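Local coordinates for putative methyl-accepting chemotaxis signal transduction protein (Campylobacter jejuni subsp. jejuni serotype O:2, PDB 4XMQ), which probably senses chemical signals through a Cache-type double PDC ectodomain and relays them to the chemotaxis machinery of the bacterium, at residues I56-I61 with L83-G88; T122-V127 with Y143-Y148; Q138-Y143 with G158-S163. One frame throughout, in Å; residues are numbered along the deposited sequence. Where two conformers were deposited one is given.

Interaction 1: residues I56-I61 with L83-G88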
ATOM      1  N   ILE B  56       3.726 -20.070  28.132  1.00 28.14           N
ATOM      2  CA  ILE B  56       2.782 -20.837  28.986  1.00 40.85           C
ATOM      3  C   ILE B  56       2.508 -20.230  30.349  1.00 38.26           C
ATOM      4  O   ILE B  56       1.633 -20.712  31.032  1.00 53.04           O
ATOM      5  CB  ILE B  56       3.113 -22.368  29.160  1.00 36.80           C
ATOM      6  CG1 ILE B  56       4.590 -22.598  29.363  1.00 41.22           C
ATOM      7  CG2 ILE B  56       2.538 -23.198  28.032  1.00 42.97           C
ATOM      8  CD1 ILE B  56       5.033 -22.348  30.785  1.00 47.17           C
ATOM      9  N   THR B  57       3.223 -19.186  30.750  1.00 32.04           N
ATOM     10  CA  THR B  57       2.794 -18.393  31.924  1.00 29.18           C
ATOM     11  C   THR B  57       2.518 -16.945  31.527  1.00 28.34           C
ATOM     12  O   THR B  57       3.079 -16.441  30.563  1.00 25.85           O
ATOM     13  CB  THR B  57       3.834 -18.396  33.064  1.00 32.53           C
ATOM     14  OG1 THR B  57       4.986 -17.663  32.667  1.00 31.76           O
ATOM     15  CG2 THR B  57       4.253 -19.836  33.441  1.00 38.15           C
ATOM     16  N   GLU B  58       1.626 -16.287  32.249  1.00 28.15           N
ATOM     17  CA  GLU B  58       1.312 -14.895  31.958  1.00 29.75           C
ATOM     18  C   GLU B  58       2.538 -14.000  32.042  1.00 24.82           C
ATOM     19  O   GLU B  58       2.731 -13.104  31.195  1.00 23.09           O
ATOM     20  CB  GLU B  58       0.172 -14.395  32.837  1.00 29.18           C
ATOM     21  CG  GLU B  58      -1.167 -15.056  32.485  1.00 36.39           C
ATOM     22  CD  GLU B  58      -2.290 -14.618  33.402  1.00 39.17           C
ATOM     23  OE1 GLU B  58      -2.023 -13.720  34.225  1.00 32.35           O
ATOM     24  OE2 GLU B  58      -3.431 -15.149  33.290  1.00 43.01           O
ATOM     25  N   GLU B  59       3.436 -14.285  32.986  1.00 25.19           N
ATOM     26  CA  GLU B  59       4.628 -13.491  33.131  1.00 27.77           C
ATOM     27  C   GLU B  59       5.490 -13.658  31.857  1.00 25.12           C
ATOM     28  O   GLU B  59       6.045 -12.692  31.325  1.00 23.39           O
ATOM     29  CB  GLU B  59       5.399 -13.934  34.395  1.00 30.98           C
ATOM     30  CG  GLU B  59       6.726 -13.248  34.602  1.00 39.76           C
ATOM     31  CD  GLU B  59       7.438 -13.718  35.863  1.00 51.59           C
ATOM     32  OE1 GLU B  59       7.304 -14.900  36.250  1.00 57.97           O
ATOM     33  OE2 GLU B  59       8.137 -12.898  36.460  1.00 55.58           O
ATOM     34  N   ASN B  60       5.653 -14.901  31.399  1.00 22.06           N
ATOM     35  CA  ASN B  60       6.450 -15.152  30.215  1.00 21.54           C
ATOM     36  C   ASN B  60       5.802 -14.527  28.950  1.00 20.82           C
ATOM     37  O   ASN B  60       6.492 -13.982  28.089  1.00 21.16           O
ATOM     38  CB  ASN B  60       6.684 -16.655  30.032  1.00 24.59           C
ATOM     39  CG  ASN B  60       7.684 -17.211  31.041  1.00 31.74           C
ATOM     40  OD1 ASN B  60       8.229 -16.486  31.866  1.00 38.30           O
ATOM     41  ND2 ASN B  60       7.964 -18.480  30.931  1.00 39.32           N
ATOM     42  N   ILE B  61       4.480 -14.586  28.889  1.00 20.23           N
ATOM     43  CA  ILE B  61       3.773 -13.995  27.771  1.00 18.73           C
ATOM     44  C   ILE B  61       4.018 -12.477  27.716  1.00 19.83           C
ATOM     45  O   ILE B  61       4.357 -11.903  26.679  1.00 19.00           O
ATOM     46  CB  ILE B  61       2.280 -14.333  27.822  1.00 19.84           C
ATOM     47  CG1 ILE B  61       2.052 -15.790  27.431  1.00 22.96           C
ATOM     48  CG2 ILE B  61       1.494 -13.422  26.897  1.00 18.49           C
ATOM     49  CD1 ILE B  61       0.685 -16.350  27.740  1.00 25.22           C
ATOM     50  N   LEU B  83      -2.930  -9.691  22.058  1.00 14.29           N
ATOM     51  CA  LEU B  83      -3.115 -11.145  22.169  1.00 13.15           C
ATOM     52  C   LEU B  83      -4.140 -11.435  23.238  1.00 14.11           C
ATOM     53  O   LEU B  83      -3.938 -11.073  24.379  1.00 17.40           O
ATOM     54  CB  LEU B  83      -1.813 -11.814  22.526  1.00 13.94           C
ATOM     55  CG  LEU B  83      -1.904 -13.359  22.673  1.00 14.30           C
ATOM     56  CD1 LEU B  83      -2.220 -14.050  21.371  1.00 16.71           C
ATOM     57  CD2 LEU B  83      -0.615 -13.912  23.250  1.00 17.39           C
ATOM     58  N   GLY B  84      -5.268 -11.981  22.842  1.00 13.96           N
ATOM     59  CA  GLY B  84      -6.314 -12.368  23.783  1.00 17.10           C
ATOM     60  C   GLY B  84      -6.089 -13.773  24.285  1.00 20.99           C
ATOM     61  O   GLY B  84      -5.914 -14.694  23.512  1.00 17.46           O
ATOM     62  N   LEU B  85      -6.251 -13.943  25.593  1.00 26.56           N
ATOM     63  CA  LEU B  85      -6.203 -15.252  26.235  1.00 28.43           C
ATOM     64  C   LEU B  85      -7.572 -15.840  26.581  1.00 26.14           C
ATOM     65  O   LEU B  85      -8.555 -15.106  26.763  1.00 30.73           O
ATOM     66  CB  LEU B  85      -5.349 -15.129  27.511  1.00 28.73           C
ATOM     67  CG  LEU B  85      -3.953 -14.524  27.346  1.00 25.97           C
ATOM     68  CD1 LEU B  85      -3.192 -14.493  28.667  1.00 28.60           C
ATOM     69  CD2 LEU B  85      -3.124 -15.211  26.263  1.00 32.56           C
ATOM     70  N   ASN B  86      -7.610 -17.161  26.773  1.00 37.11           N
ATOM     71  CA  ASN B  86      -8.841 -17.886  27.168  1.00 35.41           C
ATOM     72  C   ASN B  86      -9.507 -17.382  28.431  1.00 41.85           C
ATOM     73  O   ASN B  86     -10.761 -17.419  28.535  1.00 41.56           O
ATOM     74  CB  ASN B  86      -8.546 -19.366  27.312  1.00 51.26           C
ATOM     75  CG  ASN B  86      -9.788 -20.186  27.632  1.00 66.90           C
ATOM     76  OD1 ASN B  86     -10.861 -20.016  27.004  1.00 43.30           O
ATOM     77  ND2 ASN B  86      -9.660 -21.087  28.613  1.00 72.80           N
ATOM     78  N   ASN B  87      -8.701 -16.956  29.410  1.00 34.29           N
ATOM     79  CA  ASN B  87      -9.203 -16.411  30.646  1.00 33.07           C
ATOM     80  C   ASN B  87      -9.779 -15.010  30.496  1.00 36.12           C
ATOM     81  O   ASN B  87     -10.267 -14.398  31.480  1.00 42.49           O
ATOM     82  CB  ASN B  87      -8.105 -16.460  31.721  1.00 37.01           C
ATOM     83  CG  ASN B  87      -6.836 -15.676  31.353  1.00 39.73           C
ATOM     84  OD1 ASN B  87      -6.821 -14.868  30.450  1.00 38.97           O
ATOM     85  ND2 ASN B  87      -5.773 -15.923  32.094  1.00 46.47           N
ATOM     86  N   GLY B  88      -9.723 -14.495  29.260  1.00 37.70           N
ATOM     87  CA  GLY B  88     -10.322 -13.219  28.956  1.00 34.85           C
ATOM     88  C   GLY B  88      -9.328 -12.088  29.018  1.00 34.13           C
ATOM     89  O   GLY B  88      -9.698 -10.966  28.660  1.00 35.69           O
TER
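Ile61, in the first turn of helix 58-76, points its side chain at the end of strand 80-84 and meets two leucines there, each with a different branch. Its CG2 methyl reaches Leu83 CD2 at 4.2 Å, while CD1, at the end of the longer branch, lies 4.2 Å from Leu85 CD2. The two branches of one isoleucine thus divide between the two leucines. All three residues are buried, and this is the compact part of the contact, although the methyls only just touch and the segments together bury a modest 180 Å².

At Glu58, in the same first turn, the contact becomes polar and more exposed. Glu58 lies with CG anti to its carbonyl carbon (chi1 -69°) and runs extended from there, which carries the carboxylate across to the type I turn Leu85-Gly88. On the way its CG passes Leu85 CD1 at 4.4 Å. The acid and the Asn87 amide come from opposite directions, their planes 81° apart, and Asn87 ND2 donates to Glu58 OE2 over 2.7 Å; the N-H...O angle is only 125°, so the bond is weak. The other oxygen, Glu58 OE1, forms a salt bridge with Lys89, and Asn87 OD1 accepts from the backbone N of the same lysine.

The helix start itself is fixed by Thr57, the N-cap, whose OG1 accepts from Asn60 N at 3.1 Å. In the turn, Gly88 N closes back on Leu85 O at 2.8 Å.

At this end of the helix the join to the sheet is carried mainly by the three aliphatic side chains, while the bent amide bond adds little by itself. With Lys89 on its other oxygen, the Glu58 carboxylate is probably kept ionised on the more exposed side of the contact.

Interaction 2: residues T122-V127 with Y143-Y148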
ATOM      1  N   THR B 122     -11.393 -20.966  12.329  1.00 35.92           N
ATOM      2  CA  THR B 122     -10.712 -20.999  11.062  1.00 27.65           C
ATOM      3  C   THR B 122      -9.203 -21.176  11.192  1.00 31.97           C
ATOM      4  O   THR B 122      -8.606 -20.826  12.176  1.00 31.93           O
ATOM      5  CB  THR B 122     -11.032 -19.762  10.174  1.00 29.81           C
ATOM      6  OG1 THR B 122     -10.338 -19.876   8.921  1.00 34.75           O
ATOM      7  CG2 THR B 122     -10.560 -18.418  10.830  1.00 30.99           C
ATOM      8  N   ASN B 123      -8.622 -21.632  10.104  1.00 34.80           N
ATOM      9  CA  ASN B 123      -7.251 -21.945   9.947  1.00 36.19           C
ATOM     10  C   ASN B 123      -6.358 -20.733   9.625  1.00 40.30           C
ATOM     11  O   ASN B 123      -5.127 -20.821   9.719  1.00 40.55           O
ATOM     12  CB  ASN B 123      -7.210 -22.909   8.736  1.00 45.59           C
ATOM     13  CG  ASN B 123      -6.007 -23.776   8.731  1.00 42.73           C
ATOM     14  OD1 ASN B 123      -5.288 -23.862   9.722  1.00 66.75           O
ATOM     15  ND2 ASN B 123      -5.793 -24.466   7.621  1.00 38.93           N
ATOM     16  N   ASP B 124      -6.956 -19.637   9.158  1.00 36.59           N
ATOM     17  CA  ASP B 124      -6.176 -18.515   8.663  1.00 32.66           C
ATOM     18  C   ASP B 124      -6.769 -17.232   9.306  1.00 33.25           C
ATOM     19  O   ASP B 124      -7.427 -17.247  10.386  1.00 32.90           O
ATOM     20  CB  ASP B 124      -6.162 -18.465   7.095  1.00 46.25           C
ATOM     21  CG  ASP B 124      -5.009 -17.541   6.482  1.00 42.93           C
ATOM     22  OD1 ASP B 124      -3.788 -17.709   6.788  1.00 41.48           O
ATOM     23  OD2 ASP B 124      -5.366 -16.620   5.696  1.00 39.01           O
ATOM     24  N   ILE B 125      -6.560 -16.122   8.621  0.67 24.40           N
ATOM     25  CA  ILE B 125      -6.894 -14.815   9.169  0.67 19.36           C
ATOM     26  C   ILE B 125      -8.403 -14.626   9.084  0.67 19.21           C
ATOM     27  O   ILE B 125      -9.039 -14.969   8.049  0.67 24.11           O
ATOM     28  CB  ILE B 125      -6.199 -13.676   8.374  0.67 20.00           C
ATOM     29  CG1 ILE B 125      -4.679 -13.867   8.286  0.67 21.94           C
ATOM     30  CG2 ILE B 125      -6.550 -12.333   8.989  0.67 19.84           C
ATOM     31  CD1 ILE B 125      -3.965 -13.886   9.632  0.67 23.58           C
ATOM     32  N   PHE B 126      -8.983 -14.100  10.144  1.00 15.65           N
ATOM     33  CA  PHE B 126     -10.320 -13.635  10.146  1.00 16.78           C
ATOM     34  C   PHE B 126     -10.286 -12.107   9.955  1.00 16.80           C
ATOM     35  O   PHE B 126      -9.636 -11.386  10.751  1.00 16.40           O
ATOM     36  CB  PHE B 126     -11.103 -13.996  11.387  1.00 20.55           C
ATOM     37  CG  PHE B 126     -12.520 -13.502  11.362  1.00 19.44           C
ATOM     38  CD1 PHE B 126     -13.464 -14.115  10.536  1.00 21.66           C
ATOM     39  CD2 PHE B 126     -12.915 -12.444  12.123  1.00 19.98           C
ATOM     40  CE1 PHE B 126     -14.773 -13.628  10.518  1.00 20.17           C
ATOM     41  CE2 PHE B 126     -14.194 -11.959  12.087  1.00 25.28           C
ATOM     42  CZ  PHE B 126     -15.129 -12.571  11.281  1.00 21.80           C
ATOM     43  N   VAL B 127     -10.979 -11.607   8.922  1.00 18.30           N
ATOM     44  CA  VAL B 127     -11.090 -10.198   8.697  1.00 17.45           C
ATOM     45  C   VAL B 127     -12.426  -9.727   9.203  1.00 18.09           C
ATOM     46  O   VAL B 127     -13.507 -10.129   8.653  1.00 23.30           O
ATOM     47  CB  VAL B 127     -10.931  -9.826   7.213  1.00 17.95           C
ATOM     48  CG1 VAL B 127     -11.022  -8.311   7.003  1.00 23.64           C
ATOM     49  CG2 VAL B 127      -9.703 -10.374   6.606  1.00 16.53           C
ATOM     50  N   TYR B 143      -7.941  -7.458  12.093  1.00 12.50           N
ATOM     51  CA  TYR B 143      -7.494  -8.747  11.543  1.00 12.06           C
ATOM     52  C   TYR B 143      -7.153  -9.618  12.747  1.00 14.76           C
ATOM     53  O   TYR B 143      -6.545  -9.142  13.697  1.00 15.42           O
ATOM     54  CB  TYR B 143      -6.325  -8.597  10.621  1.00 12.93           C
ATOM     55  CG  TYR B 143      -6.585  -7.630   9.509  1.00 13.63           C
ATOM     56  CD1 TYR B 143      -6.421  -6.273   9.689  1.00 15.01           C
ATOM     57  CD2 TYR B 143      -7.044  -8.062   8.275  1.00 16.50           C
ATOM     58  CE1 TYR B 143      -6.687  -5.372   8.668  1.00 13.36           C
ATOM     59  CE2 TYR B 143      -7.307  -7.180   7.250  1.00 14.62           C
ATOM     60  CZ  TYR B 143      -7.167  -5.823   7.464  1.00 13.91           C
ATOM     61  OH  TYR B 143      -7.408  -4.933   6.456  1.00 13.68           O
ATOM     62  N   SER B 144      -7.524 -10.886  12.703  1.00 14.38           N
ATOM     63  CA  SER B 144      -7.226 -11.762  13.869  1.00 14.54           C
ATOM     64  C   SER B 144      -6.843 -13.165  13.400  1.00 16.43           C
ATOM     65  O   SER B 144      -7.242 -13.609  12.317  1.00 15.90           O
ATOM     66  CB  SER B 144      -8.365 -11.771  14.876  1.00 14.78           C
ATOM     67  OG  SER B 144      -9.595 -12.194  14.284  1.00 14.94           O
ATOM     68  N   LYS B 145      -6.077 -13.851  14.224  1.00 15.43           N
ATOM     69  CA  LYS B 145      -5.601 -15.212  13.936  1.00 16.49           C
ATOM     70  C   LYS B 145      -5.342 -15.967  15.228  1.00 15.72           C
ATOM     71  O   LYS B 145      -4.686 -15.448  16.105  1.00 15.95           O
ATOM     72  CB  LYS B 145      -4.325 -15.252  13.098  1.00 16.33           C
ATOM     73  CG  LYS B 145      -4.058 -16.667  12.547  1.00 22.68           C
ATOM     74  CD  LYS B 145      -2.870 -16.779  11.651  1.00 30.08           C
ATOM     75  CE  LYS B 145      -3.014 -17.899  10.654  1.00 38.46           C
ATOM     76  NZ  LYS B 145      -3.047 -19.257  11.208  1.00 30.28           N
ATOM     77  N   ALA B 146      -5.877 -17.174  15.341  1.00 17.55           N
ATOM     78  CA  ALA B 146      -5.562 -18.056  16.458  1.00 15.24           C
ATOM     79  C   ALA B 146      -4.124 -18.521  16.433  1.00 18.47           C
ATOM     80  O   ALA B 146      -3.657 -18.994  15.395  1.00 20.64           O
ATOM     81  CB  ALA B 146      -6.517 -19.226  16.462  1.00 19.33           C
ATOM     82  N   ILE B 147      -3.422 -18.400  17.561  0.61 16.13           N
ATOM     83  CA  ILE B 147      -2.030 -18.790  17.663  0.61 18.06           C
ATOM     84  C   ILE B 147      -1.952 -20.095  18.412  0.61 17.88           C
ATOM     85  O   ILE B 147      -2.396 -20.195  19.560  0.61 17.56           O
ATOM     86  CB  ILE B 147      -1.201 -17.765  18.461  0.61 20.45           C
ATOM     87  CG1 ILE B 147      -1.168 -16.433  17.720  0.61 24.10           C
ATOM     88  CG2 ILE B 147       0.210 -18.297  18.723  0.61 22.11           C
ATOM     89  CD1 ILE B 147      -0.300 -15.395  18.385  0.61 24.43           C
ATOM     90  N   TYR B 148      -1.329 -21.074  17.755  1.00 20.10           N
ATOM     91  CA  TYR B 148      -1.128 -22.397  18.296  1.00 22.68           C
ATOM     92  C   TYR B 148       0.369 -22.606  18.456  1.00 19.88           C
ATOM     93  O   TYR B 148       1.177 -22.119  17.613  1.00 22.67           O
ATOM     94  CB  TYR B 148      -1.684 -23.466  17.341  1.00 22.47           C
ATOM     95  CG  TYR B 148      -3.194 -23.459  17.251  1.00 23.28           C
ATOM     96  CD1 TYR B 148      -3.828 -22.659  16.327  1.00 25.73           C
ATOM     97  CD2 TYR B 148      -3.973 -24.220  18.104  1.00 23.32           C
ATOM     98  CE1 TYR B 148      -5.205 -22.604  16.235  1.00 25.13           C
ATOM     99  CE2 TYR B 148      -5.370 -24.152  18.060  1.00 26.88           C
ATOM    100  CZ  TYR B 148      -5.971 -23.341  17.103  1.00 29.14           C
ATOM    101  OH  TYR B 148      -7.333 -23.270  17.016  1.00 32.44           O
TER
HETATM  102  O   HOH W   1      -8.373 -22.052  14.819  1.00 33.46           O
HETATM  103  O   HOH W   2      -7.258 -18.285  13.038  1.00 22.26           O
HETATM  104  O   HOH W   3     -10.688  -9.915  12.971  1.00 17.50           O
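Phe126 and Ser144 face each other as an antiparallel hydrogen-bonded pair and are joined by two backbone bonds. Phe126 N donates to Ser144 O at 2.8 Å, nearly straight at 166°, and Ser144 N returns to Phe126 O at 2.9 Å. A water also donates to Phe126 O and to Ser144 OG, spanning the pair on its side-chain face; the serine hydroxyl is further bonded to Trp115 O.

Toward the start of strand 126-133 the backbones part, and other groups fill in. A second water accepts from Ala146 N and is bonded to Asp124 O. Lys145, its chain bent at the last torsion (chi4 -66°), folds NZ over to Asn123 O at 3.0 Å, where the ammonium sits 36° above the carbonyl plane. The Asp124 carboxylate touches the lysine's CE, but Asp124 OD1 stays 4.7 Å from Lys145 NZ; its salt bridge is with Arg41 of helix 9-48.

Apolar packing completes the contact. In the conformer described, Ile125 CD1 rests on the lysine stem, 3.7 Å from Lys145 CD, the two side chains crossing at about a right angle. Its other branch, CG2, approaches the edge of the Tyr143 ring and lies 4.1 Å from Tyr143 CB. Val127 and Tyr143, a non-hydrogen-bonded pair, run side by side in the same direction, with Val127 CG1 3.9 Å from Tyr143 CE2. This face of the sheet is turned to helix 9-48, where Tyr143 OH is held by Asn36. On the reverse face the Phe126 ring takes Ser144 OG at its edge.

The hairpin is thus zipped directly at Phe126, whereas the separating end depends on water and one ammonium. The charge of Lys145 is probably eased by the Asn123 carbonyl and, more weakly, by Asp124 and by Glu44 of helix 9-48.

Interaction 3: residues Q138-Y143 with G158-S163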
ATOM      1  N   GLN B 138     -14.973   5.947  15.862  1.00 27.15           N
ATOM      2  CA  GLN B 138     -14.465   5.778  14.499  1.00 29.59           C
ATOM      3  C   GLN B 138     -14.599   4.338  14.021  1.00 24.13           C
ATOM      4  O   GLN B 138     -14.976   3.411  14.776  1.00 24.21           O
ATOM      5  CB  GLN B 138     -13.012   6.308  14.348  1.00 32.08           C
ATOM      6  CG  GLN B 138     -12.172   6.193  15.575  1.00 46.81           C
ATOM      7  CD  GLN B 138     -10.698   6.136  15.239  1.00 64.54           C
ATOM      8  OE1 GLN B 138     -10.211   6.901  14.408  1.00 92.43           O
ATOM      9  NE2 GLN B 138      -9.987   5.220  15.863  1.00 68.59           N
ATOM     10  N   TYR B 139     -14.390   4.199  12.702  1.00 22.52           N
ATOM     11  CA  TYR B 139     -14.340   2.907  12.066  1.00 21.63           C
ATOM     12  C   TYR B 139     -13.147   2.124  12.579  1.00 23.42           C
ATOM     13  O   TYR B 139     -12.031   2.692  12.723  1.00 23.47           O
ATOM     14  CB  TYR B 139     -14.243   3.058  10.545  1.00 19.57           C
ATOM     15  CG  TYR B 139     -15.655   3.170   9.891  1.00 22.21           C
ATOM     16  CD1 TYR B 139     -16.393   2.047   9.653  1.00 16.99           C
ATOM     17  CD2 TYR B 139     -16.231   4.430   9.606  1.00 19.64           C
ATOM     18  CE1 TYR B 139     -17.659   2.106   9.083  1.00 19.78           C
ATOM     19  CE2 TYR B 139     -17.506   4.496   9.056  1.00 17.85           C
ATOM     20  CZ  TYR B 139     -18.214   3.341   8.804  1.00 20.03           C
ATOM     21  OH  TYR B 139     -19.472   3.338   8.242  1.00 20.50           O
ATOM     22  N   VAL B 140     -13.372   0.824  12.796  1.00 21.46           N
ATOM     23  CA  VAL B 140     -12.307  -0.103  13.220  1.00 19.82           C
ATOM     24  C   VAL B 140     -12.130  -1.188  12.142  1.00 20.64           C
ATOM     25  O   VAL B 140     -13.090  -1.674  11.565  1.00 17.17           O
ATOM     26  CB  VAL B 140     -12.685  -0.716  14.572  1.00 20.83           C
ATOM     27  CG1 VAL B 140     -11.613  -1.719  14.996  1.00 20.07           C
ATOM     28  CG2 VAL B 140     -12.812   0.390  15.618  1.00 24.27           C
ATOM     29  N   ILE B 141     -10.889  -1.459  11.808  1.00 16.74           N
ATOM     30  CA  ILE B 141     -10.522  -2.459  10.830  1.00 14.34           C
ATOM     31  C   ILE B 141      -9.604  -3.488  11.482  1.00 15.69           C
ATOM     32  O   ILE B 141      -8.429  -3.204  11.751  1.00 16.24           O
ATOM     33  CB  ILE B 141      -9.850  -1.812   9.619  1.00 19.68           C
ATOM     34  CG1 ILE B 141     -10.771  -0.768   8.943  1.00 18.59           C
ATOM     35  CG2 ILE B 141      -9.452  -2.903   8.634  1.00 19.21           C
ATOM     36  CD1 ILE B 141     -10.293  -0.130   7.693  1.00 18.14           C
ATOM     37  N   THR B 142     -10.161  -4.639  11.819  1.00 14.73           N
ATOM     38  CA  THR B 142      -9.455  -5.656  12.607  1.00 13.89           C
ATOM     39  C   THR B 142      -9.136  -6.941  11.841  1.00 14.71           C
ATOM     40  O   THR B 142      -9.978  -7.466  11.074  1.00 14.91           O
ATOM     41  CB  THR B 142     -10.252  -5.985  13.852  1.00 15.08           C
ATOM     42  OG1 THR B 142     -10.450  -4.798  14.615  1.00 16.44           O
ATOM     43  CG2 THR B 142      -9.585  -7.056  14.698  1.00 17.46           C
ATOM     44  N   TYR B 143      -7.941  -7.458  12.093  1.00 12.50           N
ATOM     45  CA  TYR B 143      -7.494  -8.747  11.543  1.00 12.06           C
ATOM     46  C   TYR B 143      -7.153  -9.618  12.747  1.00 14.76           C
ATOM     47  O   TYR B 143      -6.545  -9.142  13.697  1.00 15.42           O
ATOM     48  CB  TYR B 143      -6.325  -8.597  10.621  1.00 12.93           C
ATOM     49  CG  TYR B 143      -6.585  -7.630   9.509  1.00 13.63           C
ATOM     50  CD1 TYR B 143      -6.421  -6.273   9.689  1.00 15.01           C
ATOM     51  CD2 TYR B 143      -7.044  -8.062   8.275  1.00 16.50           C
ATOM     52  CE1 TYR B 143      -6.687  -5.372   8.668  1.00 13.36           C
ATOM     53  CE2 TYR B 143      -7.307  -7.180   7.250  1.00 14.62           C
ATOM     54  CZ  TYR B 143      -7.167  -5.823   7.464  1.00 13.91           C
ATOM     55  OH  TYR B 143      -7.408  -4.933   6.456  1.00 13.68           O
ATOM     56  N   GLY B 158      -4.801 -10.154  17.572  1.00 12.71           N
ATOM     57  CA  GLY B 158      -5.620  -9.141  16.918  1.00 12.06           C
ATOM     58  C   GLY B 158      -4.766  -7.955  16.494  1.00 11.72           C
ATOM     59  O   GLY B 158      -3.830  -7.554  17.209  1.00 11.92           O
ATOM     60  N   VAL B 159      -5.087  -7.404  15.337  1.00 13.37           N
ATOM     61  CA  VAL B 159      -4.424  -6.244  14.779  1.00 12.63           C
ATOM     62  C   VAL B 159      -5.449  -5.238  14.276  1.00 12.97           C
ATOM     63  O   VAL B 159      -6.295  -5.622  13.450  1.00 13.25           O
ATOM     64  CB  VAL B 159      -3.515  -6.644  13.602  1.00 13.45           C
ATOM     65  CG1 VAL B 159      -2.896  -5.427  12.945  1.00 14.40           C
ATOM     66  CG2 VAL B 159      -2.410  -7.617  14.068  1.00 14.15           C
ATOM     67  N   ASP B 160      -5.451  -4.035  14.820  1.00 14.09           N
ATOM     68  CA  ASP B 160      -6.337  -2.977  14.328  1.00 14.77           C
ATOM     69  C   ASP B 160      -5.505  -2.028  13.483  1.00 13.93           C
ATOM     70  O   ASP B 160      -4.538  -1.471  13.976  1.00 13.61           O
ATOM     71  CB  ASP B 160      -6.967  -2.169  15.478  1.00 13.13           C
ATOM     72  CG  ASP B 160      -7.800  -2.998  16.434  1.00 16.08           C
ATOM     73  OD1 ASP B 160      -8.217  -4.103  16.091  1.00 17.48           O
ATOM     74  OD2 ASP B 160      -8.013  -2.491  17.570  1.00 18.92           O
ATOM     75  N   ILE B 161      -5.890  -1.883  12.198  1.00 14.06           N
ATOM     76  CA  ILE B 161      -5.260  -0.927  11.288  1.00 14.22           C
ATOM     77  C   ILE B 161      -6.099   0.331  11.165  1.00 18.08           C
ATOM     78  O   ILE B 161      -7.292   0.210  11.011  1.00 18.74           O
ATOM     79  CB  ILE B 161      -4.993  -1.528   9.923  1.00 16.36           C
ATOM     80  CG1 ILE B 161      -4.155  -2.806  10.043  1.00 15.51           C
ATOM     81  CG2 ILE B 161      -4.323  -0.506   8.974  1.00 18.65           C
ATOM     82  CD1 ILE B 161      -2.795  -2.602  10.647  1.00 15.46           C
ATOM     83  N   PRO B 162      -5.474   1.519  11.231  1.00 17.41           N
ATOM     84  CA  PRO B 162      -6.272   2.787  11.226  1.00 19.62           C
ATOM     85  C   PRO B 162      -7.159   2.878  10.018  1.00 21.05           C
ATOM     86  O   PRO B 162      -6.700   2.736   8.859  1.00 17.65           O
ATOM     87  CB  PRO B 162      -5.214   3.889  11.201  1.00 20.35           C
ATOM     88  CG  PRO B 162      -3.990   3.252  11.818  1.00 23.30           C
ATOM     89  CD  PRO B 162      -4.022   1.795  11.426  1.00 21.49           C
ATOM     90  N   SER B 163      -8.432   3.124  10.263  1.00 22.84           N
ATOM     91  CA  SER B 163      -9.379   3.160   9.167  1.00 21.60           C
ATOM     92  C   SER B 163      -9.119   4.360   8.276  1.00 20.12           C
ATOM     93  O   SER B 163      -9.417   4.311   7.087  1.00 20.42           O
ATOM     94  CB  SER B 163     -10.825   3.179   9.682  1.00 22.75           C
ATOM     95  OG  SER B 163     -11.015   4.207  10.623  1.00 23.90           O
TER
HETATM   96  O   HOH W   4      -9.300   2.858  13.057  1.00 25.53           O
HETATM   97  O   HOH W   5      -8.853  -0.034  13.302  1.00 19.05           O
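Strands 138-149 and 152-162 meet here as a buried antiparallel hairpin, its centre about 8 Å from that of the whole chain, inside the central sheet of the first PDC domain. Tyr143 and Val159 form a regular hydrogen-bonded pair: Tyr143 N gives to Val159 O at 2.8 Å, and Val159 N gives back to Tyr143 O. Ile161 N then bonds Ile141 O at 2.9 Å, but Ile141 N and Ile161 O are joined through a water instead, so the strands are already opening.

Beyond this point Ser163 takes over. Its OG donates to Tyr139 O at 2.8 Å from 42° above the carbonyl plane, and a water links that same carbonyl to Ser163 N. Ile141 CD1 lies over Ser163 CA at 3.7 Å.

On one face Thr142 and Asp160 lie side by side. With OG1 beside its backbone N (chi1 -58°), the threonine donates to Asp160 OD1 over 2.8 Å, meeting it 49° out of the carboxylate plane. Tyr82 also bonds OD1, and Asn80 bonds OD2. The opposite face is apolar: Ile161 CG1 crosses to Tyr143 CE1 at 3.9 Å, and both residues touch Phe32 of helix 9-48.

A buried aspartate with hydroxyl and amide partners could thus remain ionised despite its surroundings, and two waters satisfy backbone groups where the strands diverge.

Interaction 3 is the most buried of the three, interaction 2 is partly buried at the outer strand of the same sheet, and interaction 1 ties a helix start to that sheet far from the chain's centre. Interactions 2 and 3 share Tyr143 and use successive strand pairs across 138-149; both rely on paired backbones and bridging waters where the strands part. Interaction 1 instead has a few aliphatic contacts and a weak side-chain bond. It still meets interaction 2 where Leu83 packs on Ile147 in the conformer described. Charge also changes with place: the acid of interaction 3 is bonded by neutral groups, whereas those of interactions 1 and 2 have basic partners.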